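Local coordinates for conserved hypothetical protein TM0613 (PDB 1O3U), which is of unknown function but folds as a mostly helical HEPN domain, a family whose members are thought to bind nucleotides or nucleic acids, at residues 13-18 against 43-48. Sequence-based numbering, arbitrary orientation. Where two conformers were deposited one is given.
Sequences MDAAKD and AEKAVK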
ATOM      1  N   MET A  13       9.333   4.236  -5.667  1.00 21.29           N
ATOM      2  CA  MET A  13       9.639   5.393  -4.839  1.00 21.78           C
ATOM      3  C   MET A  13       8.475   6.381  -4.777  1.00 20.96           C
ATOM      4  O   MET A  13       8.167   6.926  -3.716  1.00 19.38           O
ATOM      5  CB  MET A  13      10.847   6.117  -5.406  1.00 22.72           C
ATOM      6  CG  MET A  13      11.315   7.284  -4.576  0.60 25.36           C
ATOM      7  SD  MET A  13      11.707   6.726  -2.921  0.60 30.56           S
ATOM      8  CE  MET A  13      13.048   5.757  -3.193  0.60 30.87           C
ATOM      9  N   ASP A  14       7.861   6.626  -5.926  1.00 19.76           N
ATOM     10  CA  ASP A  14       6.699   7.523  -6.008  1.00 19.27           C
ATOM     11  C   ASP A  14       5.596   6.963  -5.139  1.00 17.57           C
ATOM     12  O   ASP A  14       5.006   7.689  -4.325  1.00 16.42           O
ATOM     13  CB  ASP A  14       6.192   7.662  -7.457  1.00 20.86           C
ATOM     14  CG  ASP A  14       7.090   8.545  -8.320  1.00 25.44           C
ATOM     15  OD1 ASP A  14       7.948   9.272  -7.775  1.00 31.55           O
ATOM     16  OD2 ASP A  14       7.004   8.583  -9.570  1.00 31.95           O
ATOM     17  N   ALA A  15       5.357   5.656  -5.271  1.00 15.44           N
ATOM     18  CA  ALA A  15       4.343   4.992  -4.464  1.00 14.43           C
ATOM     19  C   ALA A  15       4.696   5.036  -2.982  1.00 12.53           C
ATOM     20  O   ALA A  15       3.813   5.198  -2.166  1.00 11.05           O
ATOM     21  CB  ALA A  15       4.117   3.581  -4.929  1.00 15.27           C
ATOM     22  N   ALA A  16       5.976   4.908  -2.625  1.00 12.36           N
ATOM     23  CA  ALA A  16       6.395   5.058  -1.217  1.00 11.02           C
ATOM     24  C   ALA A  16       6.007   6.439  -0.684  1.00 10.81           C
ATOM     25  O   ALA A  16       5.506   6.555   0.435  1.00 10.54           O
ATOM     26  CB  ALA A  16       7.879   4.844  -1.043  1.00 11.51           C
ATOM     27  N   LYS A  17       6.278   7.477  -1.466  1.00 10.09           N
ATOM     28  CA  LYS A  17       6.010   8.854  -1.048  1.00 10.51           C
ATOM     29  C   LYS A  17       4.525   9.120  -0.897  1.00 10.96           C
ATOM     30  O   LYS A  17       4.112   9.837   0.018  1.00 11.41           O
ATOM     31  CB  LYS A  17       6.685   9.848  -2.001  1.00 11.95           C
ATOM     32  CG  LYS A  17       8.211   9.841  -1.849  1.00 11.84           C
ATOM     33  CD  LYS A  17       8.927  10.525  -3.021  1.00 15.82           C
ATOM     34  N   ASP A  18       3.712   8.502  -1.757  1.00 12.63           N
ATOM     35  CA  ASP A  18       2.260   8.580  -1.634  1.00 12.88           C
ATOM     36  C   ASP A  18       1.767   7.880  -0.377  1.00 12.58           C
ATOM     37  O   ASP A  18       0.909   8.430   0.307  1.00 11.66           O
ATOM     38  CB  ASP A  18       1.544   7.979  -2.836  1.00 13.71           C
ATOM     39  CG  ASP A  18       1.728   8.786  -4.092  1.00 18.60           C
ATOM     40  OD1 ASP A  18       2.245   9.927  -4.022  1.00 24.32           O
ATOM     41  OD2 ASP A  18       1.378   8.338  -5.210  1.00 24.09           O
ATOM     42  N   ALA A  43       7.713   2.384   3.822  1.00  9.82           N
ATOM     43  CA  ALA A  43       9.116   1.966   4.048  1.00 10.41           C
ATOM     44  C   ALA A  43       9.450   0.755   3.147  1.00 11.33           C
ATOM     45  O   ALA A  43      10.506   0.685   2.522  1.00 10.21           O
ATOM     46  CB  ALA A  43       9.329   1.626   5.490  1.00 11.07           C
ATOM     47  N   GLU A  44       8.544  -0.198   3.098  1.00 10.91           N
ATOM     48  CA  GLU A  44       8.669  -1.345   2.185  1.00 12.01           C
ATOM     49  C   GLU A  44       8.903  -0.952   0.729  1.00 11.61           C
ATOM     50  O   GLU A  44       9.820  -1.453   0.043  1.00 11.52           O
ATOM     51  CB  GLU A  44       7.407  -2.221   2.298  1.00 13.75           C
ATOM     52  CG  GLU A  44       7.305  -2.950   3.597  1.00 17.05           C
ATOM     53  CD  GLU A  44       6.126  -3.906   3.671  1.00 26.78           C
ATOM     54  OE1 GLU A  44       5.672  -4.432   2.592  1.00 27.27           O
ATOM     55  OE2 GLU A  44       5.711  -4.159   4.841  1.00 28.64           O
ATOM     56  N   LYS A  45       8.065  -0.057   0.230  1.00 10.55           N
ATOM     57  CA  LYS A  45       8.145   0.365  -1.147  1.00 11.24           C
ATOM     58  C   LYS A  45       9.473   1.109  -1.415  1.00 11.04           C
ATOM     59  O   LYS A  45      10.062   0.934  -2.473  1.00 10.82           O
ATOM     60  CB  LYS A  45       6.920   1.194  -1.535  1.00 11.45           C
ATOM     61  CG  LYS A  45       5.611   0.373  -1.609  1.00 14.14           C
ATOM     62  CD  LYS A  45       4.471   1.167  -2.187  1.00 17.63           C
ATOM     63  CE  LYS A  45       3.156   0.375  -2.271  1.00 18.76           C
ATOM     64  NZ  LYS A  45       2.206   0.600  -1.154  1.00 20.59           N
ATOM     65  N   ALA A  46       9.940   1.907  -0.452  1.00 11.08           N
ATOM     66  CA  ALA A  46      11.155   2.712  -0.614  1.00 11.62           C
ATOM     67  C   ALA A  46      12.341   1.743  -0.801  1.00 10.74           C
ATOM     68  O   ALA A  46      13.151   1.891  -1.712  1.00 10.48           O
ATOM     69  CB  ALA A  46      11.391   3.580   0.596  1.00 11.90           C
ATOM     70  N   VAL A  47      12.413   0.721   0.021  1.00 10.04           N
ATOM     71  CA  VAL A  47      13.544  -0.220  -0.092  1.00 10.69           C
ATOM     72  C   VAL A  47      13.488  -1.028  -1.397  1.00 10.32           C
ATOM     73  O   VAL A  47      14.516  -1.269  -2.051  1.00 10.72           O
ATOM     74  CB  VAL A  47      13.638  -1.145   1.128  1.00 10.35           C
ATOM     75  CG1 VAL A  47      14.833  -2.087   0.990  1.00 12.83           C
ATOM     76  CG2 VAL A  47      13.743  -0.347   2.423  1.00 13.41           C
ATOM     77  N   LYS A  48      12.294  -1.440  -1.799  1.00 10.47           N
ATOM     78  CA  LYS A  48      12.111  -2.115  -3.085  1.00 12.52           C
ATOM     79  C   LYS A  48      12.580  -1.273  -4.287  1.00 12.26           C
ATOM     80  O   LYS A  48      13.056  -1.826  -5.294  1.00 11.31           O
ATOM     81  CB  LYS A  48      10.656  -2.505  -3.299  1.00 12.51           C
ATOM     82  CG  LYS A  48      10.201  -3.602  -2.422  1.00 16.15           C
ATOM     83  CD  LYS A  48       8.746  -3.957  -2.761  1.00 19.20           C
ATOM     84  CE  LYS A  48       8.158  -4.901  -1.726  1.00 22.14           C
TER
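Two antiparallel helices of the HEPN helical bundle, 11-28 and 32-54, pack here through segments 13-18 and 43-48. The axes of the two segments approach to 7.7 Å, with 162° between their directions, a close spacing that small residues permit. A16 meets K45 and A46 where the backbones come close: A16 CA is 5.0 Å from K45 CA. The A16 methyl lies against the backbone of 43-48, its CB 3.6 Å from A46 N and 4.1 Å from A46 CB; alanine suits both places, since a methyl is all that each puts between the helices. No hydrogen bond links the segments, so the contact is one of van der Waals packing.

K45 shows how a long, charged residue can serve an apolar seam. Its CB lies 3.8 Å from A16 CB. CG is anti to the carbonyl carbon, and the chain, extended through chi2 and chi3, passes from A16 across to A15, bringing K45 CD to 3.7 Å from A15 CB. K45 thus meets A15 and A16 through its methylenes. The last torsion, about CD-CE (chi4 97°), turns NZ out of the extended line, and NZ finds its polar partners beyond the two segments: a salt bridge to D19, one turn along from A15, and a hydrogen bond to Q41 of the second subunit. One lysine thus joins helix packing to dimer contacts.

On the other flank, M13 begins by pointing away from 43-48, with CG anti to the backbone N (chi1 -176°). Its long apolar chain suits a buried place, where it also packs on L132 of helix 104-132. Bends at chi2 and chi3 bring the tip back, so that M13 CE lies 4.1 Å from A46 O, a loose van der Waals approach to a carbonyl oxygen.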